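PDB 5C5T: prolyl 4-hydroxylase from Paramecium bursaria Chlorella virus 1, which probably hydroxylates proline residues of collagen-like chains, as a metal-dependent dioxygenase that uses 2-oxoglutarate as co-substrate. Local coordinates for residues P164-P175 with L206-K217. Sequence-based numbering, arbitrary orientation.
With ZN (zinc ion), chain D; AKG (2-oxoglutaric acid), chain C.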
ATOM      1  N   PRO A 164      -8.871  12.317   3.650  1.00 16.81           N
ATOM      2  CA  PRO A 164     -10.135  13.031   3.389  1.00 16.30           C
ATOM      3  C   PRO A 164     -10.476  13.942   4.525  1.00 15.14           C
ATOM      4  O   PRO A 164      -9.940  13.799   5.632  1.00 19.00           O
ATOM      5  CB  PRO A 164     -11.159  11.914   3.267  1.00 16.34           C
ATOM      6  CG  PRO A 164     -10.388  10.731   2.797  1.00 16.53           C
ATOM      7  CD  PRO A 164      -9.047  10.863   3.486  1.00 17.59           C
ATOM      8  N   GLU A 165     -11.446  14.796   4.258  1.00 23.88           N
ATOM      9  CA  GLU A 165     -11.994  15.686   5.263  1.00 21.06           C
ATOM     10  C   GLU A 165     -12.801  14.933   6.339  1.00 18.50           C
ATOM     11  O   GLU A 165     -12.954  13.700   6.265  1.00 20.26           O
ATOM     12  CB  GLU A 165     -12.821  16.737   4.523  1.00 20.20           C
ATOM     13  CG  GLU A 165     -11.913  17.773   3.824  1.00 25.60           C
ATOM     14  CD  GLU A 165     -12.625  18.684   2.831  1.00 29.19           C
ATOM     15  OE1 GLU A 165     -13.876  18.732   2.825  1.00 36.42           O
ATOM     16  OE2 GLU A 165     -11.904  19.361   2.042  1.00 29.40           O
ATOM     17  N   GLU A 166     -13.295  15.654   7.358  1.00 16.67           N
ATOM     18  CA  GLU A 166     -14.116  15.063   8.389  1.00 18.77           C
ATOM     19  C   GLU A 166     -15.368  14.451   7.726  1.00 20.56           C
ATOM     20  O   GLU A 166     -16.029  15.099   6.921  1.00 17.58           O
ATOM     21  CB  GLU A 166     -14.511  16.113   9.443  1.00 23.62           C
ATOM     22  CG  GLU A 166     -14.924  15.531  10.758  1.00 25.35           C
ATOM     23  CD  GLU A 166     -13.724  15.103  11.594  1.00 38.30           C
ATOM     24  OE1 GLU A 166     -12.595  15.595  11.327  1.00 43.78           O
ATOM     25  OE2 GLU A 166     -13.906  14.284  12.514  1.00 38.87           O
ATOM     26  N   GLY A 167     -15.672  13.190   8.030  1.00 21.15           N
ATOM     27  CA  GLY A 167     -16.794  12.529   7.390  1.00 18.09           C
ATOM     28  C   GLY A 167     -16.513  12.213   5.926  1.00 22.20           C
ATOM     29  O   GLY A 167     -17.426  11.990   5.114  1.00 25.41           O
ATOM     30  N   GLY A 168     -15.231  12.157   5.579  1.00 17.48           N
ATOM     31  CA  GLY A 168     -14.854  12.103   4.175  1.00 14.87           C
ATOM     32  C   GLY A 168     -14.693  10.742   3.533  1.00 16.26           C
ATOM     33  O   GLY A 168     -14.311  10.695   2.364  1.00 22.21           O
ATOM     34  N   GLY A 169     -14.960   9.675   4.264  1.00 17.66           N
ATOM     35  CA  GLY A 169     -14.876   8.338   3.697  1.00 18.84           C
ATOM     36  C   GLY A 169     -13.436   7.992   3.370  1.00 17.67           C
ATOM     37  O   GLY A 169     -12.503   8.354   4.100  1.00 17.47           O
ATOM     38  N   GLY A 170     -13.248   7.273   2.264  1.00 15.54           N
ATOM     39  CA  GLY A 170     -11.919   6.905   1.805  1.00 15.92           C
ATOM     40  C   GLY A 170     -11.207   5.926   2.715  1.00 14.43           C
ATOM     41  O   GLY A 170      -9.997   5.847   2.732  1.00 13.19           O
ATOM     42  N   GLU A 171     -11.950   5.136   3.481  1.00 15.13           N
ATOM     43  CA  GLU A 171     -11.280   4.124   4.281  1.00 11.18           C
ATOM     44  C   GLU A 171     -10.640   3.015   3.416  1.00 13.15           C
ATOM     45  O   GLU A 171     -11.104   2.769   2.302  1.00 16.19           O
ATOM     46  CB  GLU A 171     -12.257   3.501   5.246  1.00 14.77           C
ATOM     47  CG  GLU A 171     -12.833   4.493   6.229  1.00 22.13           C
ATOM     48  CD  GLU A 171     -14.200   4.982   5.830  1.00 30.57           C
ATOM     49  OE1 GLU A 171     -14.523   5.089   4.602  1.00 19.93           O
ATOM     50  OE2 GLU A 171     -14.971   5.257   6.786  1.00 33.65           O
ATOM     51  N   THR A 172      -9.656   2.330   3.991  1.00 11.54           N
ATOM     52  CA  THR A 172      -9.147   1.093   3.411  1.00 12.86           C
ATOM     53  C   THR A 172      -9.910  -0.036   4.077  1.00 14.92           C
ATOM     54  O   THR A 172      -9.856  -0.168   5.293  1.00 16.45           O
ATOM     55  CB  THR A 172      -7.648   0.902   3.627  1.00 13.50           C
ATOM     56  OG1 THR A 172      -6.946   2.061   3.177  1.00 12.53           O
ATOM     57  CG2 THR A 172      -7.119  -0.332   2.889  1.00 15.85           C
ATOM     58  N   ASP A 173     -10.640  -0.820   3.280  1.00 12.21           N
ATOM     59  CA  ASP A 173     -11.512  -1.847   3.776  1.00 13.20           C
ATOM     60  C   ASP A 173     -10.861  -3.229   3.595  1.00 11.90           C
ATOM     61  O   ASP A 173     -10.340  -3.545   2.509  1.00 13.69           O
ATOM     62  CB  ASP A 173     -12.867  -1.770   3.047  1.00 15.23           C
ATOM     63  CG  ASP A 173     -13.942  -2.661   3.656  1.00 24.29           C
ATOM     64  OD1 ASP A 173     -13.840  -3.032   4.842  1.00 20.95           O
ATOM     65  OD2 ASP A 173     -14.898  -3.020   2.947  1.00 27.89           O
ATOM     66  N   PHE A 174     -10.859  -4.032   4.662  1.00 11.87           N
ATOM     67  CA  PHE A 174     -10.504  -5.447   4.580  1.00 11.74           C
ATOM     68  C   PHE A 174     -11.752  -6.219   4.970  1.00 12.32           C
ATOM     69  O   PHE A 174     -11.939  -6.586   6.139  1.00 12.57           O
ATOM     70  CB  PHE A 174      -9.318  -5.809   5.516  1.00 11.54           C
ATOM     71  CG  PHE A 174      -8.000  -5.132   5.170  1.00 11.69           C
ATOM     72  CD1 PHE A 174      -7.065  -5.736   4.370  1.00 12.96           C
ATOM     73  CD2 PHE A 174      -7.682  -3.902   5.722  1.00 15.93           C
ATOM     74  CE1 PHE A 174      -5.864  -5.118   4.097  1.00 13.94           C
ATOM     75  CE2 PHE A 174      -6.481  -3.278   5.438  1.00 17.70           C
ATOM     76  CZ  PHE A 174      -5.568  -3.906   4.615  1.00 16.46           C
ATOM     77  N   PRO A 175     -12.653  -6.486   3.997  1.00 14.22           N
ATOM     78  CA  PRO A 175     -13.976  -7.007   4.361  1.00 17.29           C
ATOM     79  C   PRO A 175     -13.966  -8.380   5.013  1.00 14.97           C
ATOM     80  O   PRO A 175     -14.816  -8.636   5.867  1.00 17.50           O
ATOM     81  CB  PRO A 175     -14.733  -7.042   3.018  1.00 21.91           C
ATOM     82  CG  PRO A 175     -13.709  -6.909   1.989  1.00 21.00           C
ATOM     83  CD  PRO A 175     -12.541  -6.160   2.565  1.00 14.14           C
ATOM     84  N   LEU A 206      -8.063  -9.573   0.859  1.00 12.25           N
ATOM     85  CA  LEU A 206      -8.976  -8.845  -0.046  1.00 13.40           C
ATOM     86  C   LEU A 206      -9.185  -7.440   0.525  1.00 13.95           C
ATOM     87  O   LEU A 206      -9.474  -7.280   1.683  1.00 13.83           O
ATOM     88  CB  LEU A 206     -10.306  -9.583  -0.172  1.00 13.75           C
ATOM     89  CG  LEU A 206     -11.430  -8.994  -1.034  1.00 14.79           C
ATOM     90  CD1 LEU A 206     -11.019  -9.137  -2.488  1.00 16.70           C
ATOM     91  CD2 LEU A 206     -12.759  -9.718  -0.745  1.00 20.06           C
ATOM     92  N   HIS A 207      -8.982  -6.434  -0.294  1.00 11.54           N
ATOM     93  CA  HIS A 207      -9.147  -5.063   0.228  1.00 11.26           C
ATOM     94  C   HIS A 207      -9.645  -4.093  -0.845  1.00 12.85           C
ATOM     95  O   HIS A 207      -9.618  -4.399  -2.052  1.00 11.85           O
ATOM     96  CB  HIS A 207      -7.800  -4.599   0.841  1.00 12.61           C
ATOM     97  CG  HIS A 207      -6.706  -4.507  -0.171  1.00 10.63           C
ATOM     98  ND1 HIS A 207      -6.087  -5.633  -0.675  1.00 10.78           N
ATOM     99  CD2 HIS A 207      -6.198  -3.460  -0.859  1.00 10.40           C
ATOM    100  CE1 HIS A 207      -5.200  -5.270  -1.589  1.00 12.93           C
ATOM    101  NE2 HIS A 207      -5.281  -3.960  -1.748  1.00 10.97           N
ATOM    102  N   ALA A 208     -10.080  -2.921  -0.386  1.00 13.72           N
ATOM    103  CA  ALA A 208     -10.612  -1.882  -1.255  1.00 11.67           C
ATOM    104  C   ALA A 208     -10.293  -0.521  -0.697  1.00 13.32           C
ATOM    105  O   ALA A 208     -10.077  -0.377   0.504  1.00 13.58           O
ATOM    106  CB  ALA A 208     -12.110  -2.037  -1.381  1.00 15.38           C
ATOM    107  N   GLY A 209     -10.222   0.472  -1.566  1.00 11.33           N
ATOM    108  CA  GLY A 209     -10.259   1.846  -1.110  1.00 12.49           C
ATOM    109  C   GLY A 209     -11.689   2.340  -1.312  1.00 12.89           C
ATOM    110  O   GLY A 209     -12.168   2.384  -2.434  1.00 15.85           O
ATOM    111  N   LEU A 210     -12.371   2.698  -0.230  1.00 11.78           N
ATOM    112  CA  LEU A 210     -13.764   3.113  -0.310  1.00 14.75           C
ATOM    113  C   LEU A 210     -13.921   4.515  -0.896  1.00 12.77           C
ATOM    114  O   LEU A 210     -12.985   5.322  -0.950  1.00 13.12           O
ATOM    115  CB  LEU A 210     -14.398   3.041   1.090  1.00 17.61           C
ATOM    116  CG  LEU A 210     -14.417   1.661   1.761  1.00 19.17           C
ATOM    117  CD1 LEU A 210     -15.229   1.703   3.030  1.00 19.44           C
ATOM    118  CD2 LEU A 210     -14.968   0.589   0.824  1.00 18.04           C
ATOM    119  N   PRO A 211     -15.123   4.832  -1.375  1.00 13.24           N
ATOM    120  CA  PRO A 211     -15.199   6.144  -2.033  1.00 18.50           C
ATOM    121  C   PRO A 211     -14.888   7.337  -1.148  1.00 15.35           C
ATOM    122  O   PRO A 211     -15.244   7.343   0.040  1.00 19.38           O
ATOM    123  CB  PRO A 211     -16.653   6.178  -2.502  1.00 18.81           C
ATOM    124  CG  PRO A 211     -17.012   4.734  -2.683  1.00 22.83           C
ATOM    125  CD  PRO A 211     -16.368   4.060  -1.536  1.00 20.02           C
ATOM    126  N   VAL A 212     -14.198   8.313  -1.730  1.00 17.11           N
ATOM    127  CA  VAL A 212     -13.938   9.575  -1.049  1.00 14.91           C
ATOM    128  C   VAL A 212     -15.190  10.420  -1.208  1.00 15.76           C
ATOM    129  O   VAL A 212     -15.677  10.598  -2.320  1.00 17.47           O
ATOM    130  CB  VAL A 212     -12.725  10.277  -1.608  1.00 15.84           C
ATOM    131  CG1 VAL A 212     -12.604  11.723  -1.053  1.00 16.11           C
ATOM    132  CG2 VAL A 212     -11.481   9.453  -1.277  1.00 16.69           C
ATOM    133  N   LYS A 213     -15.679  10.961  -0.099  1.00 18.71           N
ATOM    134  CA  LYS A 213     -16.876  11.807  -0.137  1.00 23.11           C
ATOM    135  C   LYS A 213     -16.516  13.283  -0.149  1.00 24.41           C
ATOM    136  O   LYS A 213     -17.202  14.106  -0.779  1.00 29.97           O
ATOM    137  CB  LYS A 213     -17.761  11.526   1.060  1.00 25.04           C
ATOM    138  CG  LYS A 213     -18.305  10.141   1.104  1.00 27.59           C
ATOM    139  CD  LYS A 213     -19.063   9.989   2.402  1.00 33.79           C
ATOM    140  CE  LYS A 213     -19.220   8.569   2.831  1.00 40.23           C
ATOM    141  NZ  LYS A 213     -20.114   8.527   4.026  1.00 43.40           N
ATOM    142  N   SER A 214     -15.447  13.626   0.550  1.00 18.04           N
ATOM    143  CA  SER A 214     -15.055  15.016   0.579  1.00 19.51           C
ATOM    144  C   SER A 214     -13.550  15.166   0.809  1.00 17.39           C
ATOM    145  O   SER A 214     -12.894  14.360   1.481  1.00 17.84           O
ATOM    146  CB  SER A 214     -15.841  15.786   1.637  1.00 26.21           C
ATOM    147  OG  SER A 214     -15.384  15.483   2.923  1.00 25.62           O
ATOM    148  N   GLY A 215     -12.985  16.169   0.173  1.00 16.78           N
ATOM    149  CA  GLY A 215     -11.557  16.381   0.274  1.00 14.44           C
ATOM    150  C   GLY A 215     -10.851  15.541  -0.754  1.00 14.76           C
ATOM    151  O   GLY A 215     -11.368  15.356  -1.853  1.00 16.90           O
ATOM    152  N   GLU A 216      -9.666  15.050  -0.388  1.00 14.23           N
ATOM    153  CA  GLU A 216      -8.910  14.184  -1.255  1.00 14.41           C
ATOM    154  C   GLU A 216      -8.110  13.187  -0.447  1.00 13.67           C
ATOM    155  O   GLU A 216      -7.923  13.325   0.780  1.00 17.00           O
ATOM    156  CB  GLU A 216      -7.987  15.019  -2.152  1.00 20.16           C
ATOM    157  CG  GLU A 216      -6.871  15.674  -1.369  1.00 27.57           C
ATOM    158  CD  GLU A 216      -6.206  16.807  -2.122  1.00 31.30           C
ATOM    159  OE1 GLU A 216      -5.628  16.563  -3.203  1.00 26.20           O
ATOM    160  OE2 GLU A 216      -6.268  17.950  -1.620  1.00 43.63           O
ATOM    161  N   LYS A 217      -7.707  12.127  -1.137  1.00 13.39           N
ATOM    162  CA  LYS A 217      -6.933  11.060  -0.515  1.00 12.63           C
ATOM    163  C   LYS A 217      -5.715  10.787  -1.411  1.00 10.25           C
ATOM    164  O   LYS A 217      -5.877  10.572  -2.615  1.00 13.17           O
ATOM    165  CB  LYS A 217      -7.779   9.790  -0.338  1.00 13.00           C
ATOM    166  CG  LYS A 217      -7.033   8.523   0.091  1.00 13.51           C
ATOM    167  CD  LYS A 217      -8.048   7.391   0.231  1.00 12.64           C
ATOM    168  CE  LYS A 217      -7.382   6.064   0.534  1.00 14.22           C
ATOM    169  NZ  LYS A 217      -8.367   4.961   0.506  1.00 11.77           N
TER
HETATM  170 ZN    ZN D 302      -4.684  -3.002  -3.521  1.00 12.53          ZN
HETATM  171  C1  AKG C 301      -3.983  -0.300  -4.035  1.00 16.23           C
HETATM  172  O1  AKG C 301      -3.521   0.742  -4.592  1.00 13.88           O
HETATM  173  O2  AKG C 301      -3.650  -1.426  -4.490  1.00 15.54           O
HETATM  174  C2  AKG C 301      -5.002  -0.176  -2.936  1.00 14.15           C
HETATM  175  O5  AKG C 301      -5.626  -1.159  -2.641  1.00 13.64           O
HETATM  176  C3  AKG C 301      -5.225   1.178  -2.243  1.00 13.86           C
HETATM  177  C4  AKG C 301      -6.201   1.079  -1.099  1.00 15.16           C
HETATM  178  C5  AKG C 301      -6.716   2.427  -0.665  1.00 16.70           C
HETATM  179  O3  AKG C 301      -6.729   3.393  -1.477  1.00 15.10           O
HETATM  180  O4  AKG C 301      -7.113   2.576   0.531  1.00 14.07           O
HETATM  181  O   HOH W   1     -17.873  15.403   4.682  1.00 35.60           O
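D173 and A208 exchange two backbone hydrogen bonds, N to O in both directions, and so form the antiparallel hydrogen-bonded pair that joins strands 172-174 and 207-209. L210 N continues the pairing with a nearly linear bond (2.8 Å, 176°) to E171 O. Beyond it the backbones stay joined through a run of glycines: G170 N meets P211 O, and G168 O accepts K213 N at 2.8 Å. Glycine suits this run because G169 and G170 have positive phi. A type II turn, E165 to G168, closes the far end, where a water links E166 O to S214 OG.

Among apolar contacts, L210 crosses the side chains of E171 and D173 at a slant, CD1 beside E171 CB and OE1, CD2 3.9 Å from D173 CB. P175 CG meets L206 CD2. F174 and H207 run side by side, their rings oblique.

The polar chemistry gathers at the 2-oxoglutarate. K217, fully extended with CG anti to its backbone N (chi1 170°), reaches past P164, and its NZ donates to G170 O and to the ligand's O4, with a weak bond to O3. T172 OG1, itself hydrogen-bonded to Y160 OH, donates to the same O4 at 2.7 Å. H207 NE2 binds zinc at 2.1 Å, completing the protein's share of the site with H138 and D140, while its ND1 is hydrogen-bonded to T205 O, which fixes the ring's rotation.

H207 is the last histidine of the HxD...H facial triad of a double-stranded beta-helix oxygenase; zinc here occupies the site that normally holds iron in this family. The lysine's positive charge probably offsets the distal carboxylate, while the 2-oxo acid end chelates the metal through O2 and O5, so the co-substrate is held at both ends.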